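Local structure of 6-aminohexanoate-dimer hydrolase (Bacillus anthracis, 4GB7) at residues Q184-H197 / E236-N250. The protein probably hydrolyses amide bonds in 6-aminohexanoate dimers or related substrates, as a putative serine hydrolase of the beta-lactamase family. Residues are numbered along the deposited sequence; the frame is centred on the assembly and turned at random.
Sequences QLMDMQVSVEYPTH and EAKETAPPGSVFSYN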
loop_
_atom_site.group_PDB
_atom_site.type_symbol
_atom_site.label_atom_id
_atom_site.label_comp_id
_atom_site.label_asym_id
_atom_site.label_seq_id
_atom_site.Cartn_x
_atom_site.Cartn_y
_atom_site.Cartn_z
ATOM N N GLN A 184 2.074 17.720 5.624
ATOM C CA GLN A 184 0.713 17.723 5.030
ATOM C C GLN A 184 0.510 16.634 4.002
ATOM O O GLN A 184 -0.553 15.963 3.971
ATOM C CB GLN A 184 0.355 19.120 4.497
ATOM C CG GLN A 184 0.128 20.072 5.667
ATOM C CD GLN A 184 0.160 21.568 5.257
ATOM O OE1 GLN A 184 0.564 21.934 4.103
ATOM N NE2 GLN A 184 -0.227 22.431 6.182
ATOM N N LEU A 185 1.521 16.438 3.164
ATOM C CA LEU A 185 1.499 15.356 2.164
ATOM C C LEU A 185 1.477 13.986 2.851
ATOM O O LEU A 185 0.624 13.083 2.513
ATOM C CB LEU A 185 2.681 15.485 1.200
ATOM C CG LEU A 185 2.706 16.701 0.290
ATOM C CD1 LEU A 185 4.100 16.967 -0.276
ATOM C CD2 LEU A 185 1.726 16.622 -0.868
HETATM N N MSE A 186 2.401 13.802 3.782
HETATM C CA MSE A 186 2.469 12.574 4.614
HETATM C C MSE A 186 1.126 12.214 5.275
HETATM O O MSE A 186 0.746 11.020 5.366
HETATM C CB MSE A 186 3.558 12.715 5.685
HETATM C CG MSE A 186 4.990 12.650 5.180
HETATM SE SE MSE A 186 5.436 10.825 4.729
HETATM C CE MSE A 186 6.119 10.371 6.454
ATOM N N ASP A 187 0.387 13.242 5.706
ATOM C CA ASP A 187 -0.885 13.041 6.393
ATOM C C ASP A 187 -2.121 13.110 5.485
ATOM O O ASP A 187 -3.256 13.122 6.000
ATOM C CB ASP A 187 -1.018 14.043 7.561
ATOM C CG ASP A 187 -0.053 13.734 8.712
ATOM O OD1 ASP A 187 0.311 12.554 8.859
ATOM O OD2 ASP A 187 0.377 14.674 9.407
HETATM N N MSE A 188 -1.921 13.200 4.171
HETATM C CA MSE A 188 -3.028 13.231 3.235
HETATM C C MSE A 188 -3.977 14.415 3.553
HETATM O O MSE A 188 -5.161 14.289 3.602
HETATM C CB MSE A 188 -3.762 11.884 3.227
HETATM C CG MSE A 188 -2.985 10.850 2.497
HETATM SE SE MSE A 188 -2.591 11.121 0.691
HETATM C CE MSE A 188 -2.191 9.285 0.249
ATOM N N GLN A 189 -3.399 15.584 3.768
ATOM C CA GLN A 189 -4.171 16.769 4.035
ATOM C C GLN A 189 -4.088 17.822 2.890
ATOM O O GLN A 189 -4.281 19.038 3.103
ATOM C CB GLN A 189 -3.763 17.357 5.363
ATOM C CG GLN A 189 -4.154 16.521 6.567
ATOM C CD GLN A 189 -3.529 17.016 7.833
ATOM O OE1 GLN A 189 -2.635 17.862 7.810
ATOM N NE2 GLN A 189 -4.011 16.524 8.957
ATOM N N VAL A 190 -3.849 17.335 1.681
ATOM C CA VAL A 190 -3.787 18.151 0.476
ATOM C C VAL A 190 -4.988 17.824 -0.403
ATOM O O VAL A 190 -5.172 16.660 -0.867
ATOM C CB VAL A 190 -2.451 17.913 -0.268
ATOM C CG1 VAL A 190 -2.336 18.864 -1.428
ATOM C CG2 VAL A 190 -1.243 18.039 0.715
ATOM N N SER A 191 -5.820 18.849 -0.604
ATOM C CA SER A 191 -7.134 18.677 -1.252
ATOM C C SER A 191 -7.006 19.133 -2.698
ATOM O O SER A 191 -6.840 20.347 -2.984
ATOM C CB SER A 191 -8.200 19.470 -0.505
ATOM O OG SER A 191 -8.502 18.939 0.778
ATOM N N VAL A 192 -7.099 18.183 -3.603
ATOM C CA VAL A 192 -6.818 18.411 -4.990
ATOM C C VAL A 192 -7.767 17.608 -5.867
ATOM O O VAL A 192 -8.121 16.456 -5.554
ATOM C CB VAL A 192 -5.357 17.975 -5.305
ATOM C CG1 VAL A 192 -5.158 17.565 -6.742
ATOM C CG2 VAL A 192 -4.354 19.063 -4.884
ATOM N N GLU A 193 -8.156 18.218 -6.982
ATOM C CA GLU A 193 -8.923 17.541 -8.033
ATOM C C GLU A 193 -8.131 17.663 -9.353
ATOM O O GLU A 193 -7.338 18.628 -9.544
ATOM C CB GLU A 193 -10.351 18.145 -8.157
ATOM C CG GLU A 193 -10.386 19.590 -8.693
ATOM C CD GLU A 193 -11.790 20.199 -8.907
ATOM O OE1 GLU A 193 -11.873 21.397 -9.177
ATOM O OE2 GLU A 193 -12.787 19.472 -8.797
ATOM N N TYR A 194 -8.364 16.717 -10.245
ATOM C CA TYR A 194 -7.756 16.688 -11.545
ATOM C C TYR A 194 -8.874 16.674 -12.565
ATOM O O TYR A 194 -10.005 16.213 -12.262
ATOM C CB TYR A 194 -6.932 15.393 -11.752
ATOM C CG TYR A 194 -5.933 15.065 -10.635
ATOM C CD1 TYR A 194 -4.663 15.617 -10.621
ATOM C CD2 TYR A 194 -6.259 14.214 -9.617
ATOM C CE1 TYR A 194 -3.764 15.297 -9.624
ATOM C CE2 TYR A 194 -5.372 13.885 -8.625
ATOM C CZ TYR A 194 -4.117 14.461 -8.623
ATOM O OH TYR A 194 -3.195 14.152 -7.650
ATOM N N PRO A 195 -8.568 17.114 -13.789
ATOM C CA PRO A 195 -9.500 16.869 -14.873
ATOM C C PRO A 195 -9.735 15.384 -15.071
ATOM O O PRO A 195 -8.913 14.569 -14.682
ATOM C CB PRO A 195 -8.785 17.438 -16.109
ATOM C CG PRO A 195 -7.706 18.324 -15.592
ATOM C CD PRO A 195 -7.361 17.845 -14.224
ATOM N N THR A 196 -10.865 15.031 -15.665
ATOM C CA THR A 196 -11.088 13.652 -16.086
ATOM C C THR A 196 -10.521 13.342 -17.473
ATOM O O THR A 196 -10.255 12.188 -17.770
ATOM C CB THR A 196 -12.581 13.292 -16.100
ATOM O OG1 THR A 196 -13.265 14.042 -17.110
ATOM C CG2 THR A 196 -13.225 13.514 -14.733
ATOM N N HIS A 197 -10.348 14.354 -18.336
ATOM C CA HIS A 197 -9.950 14.123 -19.748
ATOM C C HIS A 197 -10.882 13.149 -20.436
ATOM O O HIS A 197 -10.496 12.381 -21.311
ATOM C CB HIS A 197 -8.488 13.673 -19.816
ATOM C CG HIS A 197 -7.558 14.675 -19.209
ATOM N ND1 HIS A 197 -7.318 15.866 -19.788
ATOM C CD2 HIS A 197 -6.857 14.670 -18.010
ATOM C CE1 HIS A 197 -6.510 16.599 -18.994
ATOM N NE2 HIS A 197 -6.203 15.860 -17.918
ATOM N N GLU A 236 -1.282 19.268 -13.187
ATOM C CA GLU A 236 -2.700 19.528 -13.460
ATOM C C GLU A 236 -3.571 19.724 -12.195
ATOM O O GLU A 236 -4.766 20.028 -12.312
ATOM C CB GLU A 236 -3.312 18.358 -14.267
ATOM C CG GLU A 236 -2.830 18.256 -15.704
ATOM C CD GLU A 236 -3.749 17.433 -16.573
ATOM O OE1 GLU A 236 -4.617 16.705 -16.044
ATOM O OE2 GLU A 236 -3.597 17.508 -17.803
ATOM N N ALA A 237 -2.986 19.530 -11.004
ATOM C CA ALA A 237 -3.723 19.595 -9.738
ATOM C C ALA A 237 -4.371 20.942 -9.550
ATOM O O ALA A 237 -3.731 21.986 -9.785
ATOM C CB ALA A 237 -2.813 19.295 -8.547
ATOM N N LYS A 238 -5.634 20.901 -9.139
ATOM C CA LYS A 238 -6.386 22.098 -8.785
ATOM C C LYS A 238 -6.784 22.000 -7.312
ATOM O O LYS A 238 -7.449 21.025 -6.876
ATOM C CB LYS A 238 -7.629 22.255 -9.657
ATOM C CG LYS A 238 -8.395 23.525 -9.383
ATOM C CD LYS A 238 -9.797 23.517 -9.984
ATOM C CE LYS A 238 -10.766 24.318 -9.121
ATOM N NZ LYS A 238 -10.862 23.793 -7.726
ATOM N N GLU A 239 -6.398 23.005 -6.538
ATOM C CA GLU A 239 -6.648 23.001 -5.092
ATOM C C GLU A 239 -8.158 23.216 -4.780
ATOM O O GLU A 239 -8.804 24.111 -5.341
ATOM C CB GLU A 239 -5.813 24.105 -4.436
ATOM C CG GLU A 239 -5.915 24.118 -2.922
ATOM C CD GLU A 239 -5.083 25.193 -2.270
ATOM O OE1 GLU A 239 -3.848 25.126 -2.401
ATOM O OE2 GLU A 239 -5.666 26.074 -1.583
ATOM N N THR A 240 -8.706 22.394 -3.893
ATOM C CA THR A 240 -10.099 22.476 -3.541
ATOM C C THR A 240 -10.300 22.827 -2.075
ATOM O O THR A 240 -11.391 23.127 -1.673
ATOM C CB THR A 240 -10.812 21.156 -3.850
ATOM O OG1 THR A 240 -10.188 20.106 -3.137
ATOM C CG2 THR A 240 -10.770 20.841 -5.374
ATOM N N ALA A 241 -9.247 22.754 -1.269
ATOM C CA ALA A 241 -9.267 23.266 0.095
ATOM C C ALA A 241 -7.845 23.544 0.532
ATOM O O ALA A 241 -6.905 23.043 -0.077
ATOM C CB ALA A 241 -9.975 22.350 1.068
ATOM N N PRO A 242 -7.689 24.378 1.569
ATOM C CA PRO A 242 -6.322 24.723 1.905
ATOM C C PRO A 242 -5.540 23.526 2.442
ATOM O O PRO A 242 -6.100 22.690 3.160
ATOM C CB PRO A 242 -6.487 25.810 2.982
ATOM C CG PRO A 242 -7.813 26.410 2.680
ATOM C CD PRO A 242 -8.664 25.249 2.247
ATOM N N PRO A 243 -4.247 23.475 2.137
ATOM C CA PRO A 243 -3.483 22.350 2.658
ATOM C C PRO A 243 -3.414 22.342 4.194
ATOM O O PRO A 243 -3.260 23.388 4.859
ATOM C CB PRO A 243 -2.111 22.526 2.008
ATOM C CG PRO A 243 -2.012 23.956 1.684
ATOM C CD PRO A 243 -3.405 24.374 1.311
ATOM N N GLY A 244 -3.597 21.169 4.771
ATOM C CA GLY A 244 -3.639 21.038 6.204
ATOM C C GLY A 244 -5.035 21.119 6.789
ATOM O O GLY A 244 -5.239 20.767 7.963
ATOM N N SER A 245 -6.025 21.532 5.992
ATOM C CA SER A 245 -7.338 21.878 6.550
ATOM C C SER A 245 -8.252 20.699 6.806
ATOM O O SER A 245 -9.107 20.763 7.709
ATOM C CB SER A 245 -8.038 22.909 5.666
ATOM O OG SER A 245 -8.469 22.362 4.443
ATOM N N VAL A 246 -8.073 19.630 6.034
ATOM C CA VAL A 246 -8.911 18.424 6.150
ATOM C C VAL A 246 -8.181 17.240 5.501
ATOM O O VAL A 246 -7.344 17.433 4.632
ATOM C CB VAL A 246 -10.284 18.603 5.466
ATOM C CG1 VAL A 246 -10.129 18.778 3.951
ATOM C CG2 VAL A 246 -11.231 17.467 5.819
ATOM N N PHE A 247 -8.535 16.039 5.912
ATOM C CA PHE A 247 -8.067 14.829 5.259
ATOM C C PHE A 247 -8.705 14.703 3.874
ATOM O O PHE A 247 -9.934 14.822 3.732
ATOM C CB PHE A 247 -8.404 13.604 6.117
ATOM C CG PHE A 247 -8.065 12.282 5.482
ATOM C CD1 PHE A 247 -6.787 11.802 5.545
ATOM C CD2 PHE A 247 -9.039 11.503 4.869
ATOM C CE1 PHE A 247 -6.455 10.570 5.019
ATOM C CE2 PHE A 247 -8.702 10.265 4.307
ATOM C CZ PHE A 247 -7.410 9.793 4.399
ATOM N N SER A 248 -7.871 14.425 2.864
ATOM C CA SER A 248 -8.325 14.130 1.511
ATOM C C SER A 248 -7.340 13.150 0.917
ATOM O O SER A 248 -6.208 13.524 0.578
ATOM C CB SER A 248 -8.377 15.404 0.652
ATOM O OG SER A 248 -8.885 15.111 -0.633
ATOM N N TYR A 249 -7.753 11.885 0.817
ATOM C CA TYR A 249 -6.859 10.856 0.302
ATOM C C TYR A 249 -6.535 11.113 -1.166
ATOM O O TYR A 249 -7.440 11.238 -1.991
ATOM C CB TYR A 249 -7.527 9.515 0.459
ATOM C CG TYR A 249 -6.647 8.314 0.242
ATOM C CD1 TYR A 249 -5.810 7.829 1.250
ATOM C CD2 TYR A 249 -6.708 7.615 -0.926
ATOM C CE1 TYR A 249 -5.053 6.684 1.073
ATOM C CE2 TYR A 249 -5.939 6.482 -1.130
ATOM C CZ TYR A 249 -5.123 6.016 -0.130
ATOM O OH TYR A 249 -4.410 4.880 -0.368
ATOM N N ASN A 250 -5.241 11.200 -1.497
ATOM C CA ASN A 250 -4.848 11.448 -2.866
ATOM C C ASN A 250 -3.497 10.794 -3.207
ATOM O O ASN A 250 -2.478 11.108 -2.602
ATOM C CB ASN A 250 -4.759 12.966 -3.097
ATOM C CG ASN A 250 -4.858 13.357 -4.564
ATOM O OD1 ASN A 250 -4.070 12.901 -5.408
ATOM N ND2 ASN A 250 -5.850 14.231 -4.879
HETATM O O HOH W 1 -6.982 19.809 2.753
HETATM O O HOH W 2 -3.193 20.513 9.796
HETATM O O HOH W 3 -3.650 14.532 0.251
HETATM O O HOH W 4 -7.028 15.461 -2.568
HETATM O O HOH W 5 -4.716 21.381 -0.188
#
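Met188 turns CG beside its own backbone N (chi1 -75°) and bends again at chi2, which lays its methyl CE over one face of the Tyr249 ring. CE sits 4.3 Å from the ring centroid, near the rim, and the selenium of this selenomethionine stands obliquely to the ring. Asn250 holds CG anti to its backbone N (chi1 -159°), and its OD1 accepts a 2.7 Å bond from Tyr194 OH at the edge of the phenol. The amide is turned 62° from that ring. The same OD1 also takes Gly252 N, capping helix 251-265. Asn250 ND2 donates to an ordered water that also binds Val192 N, Val190 O and Ser248 OG. Beyond Met188 the chain enters a small two-stranded antiparallel sheet, 191-193 with 238-241. Glu193 and Lys238 are a hydrogen-bonded pair. In one of the two conformers modelled for each, Glu193 OE1 and Lys238 NZ lie 3.0 Å apart, a weak and doubtful salt bridge. Val192 CG1 presses on Ala237 CB at 3.4 Å, tighter than usual. Met188 ends helix 182-186 with a Schellman motif, and its carbonyl O takes Ser248 N at 2.8 Å. Gly244 N, in a type II turn, binds Gln189 O at 2.8 Å. The Tyr249 hydroxyl bonds Ser140 OG, consistent with the SxxK and Tyr-x-Asn pattern of this family's active site. At the far end, His197 NE2 donates a nearly straight 2.6 Å bond to the syn lone pair of Glu236 OE1. ND1 of that imidazole bonds Asp225, so both ring nitrogens meet carboxylates, which would favour a protonated ring.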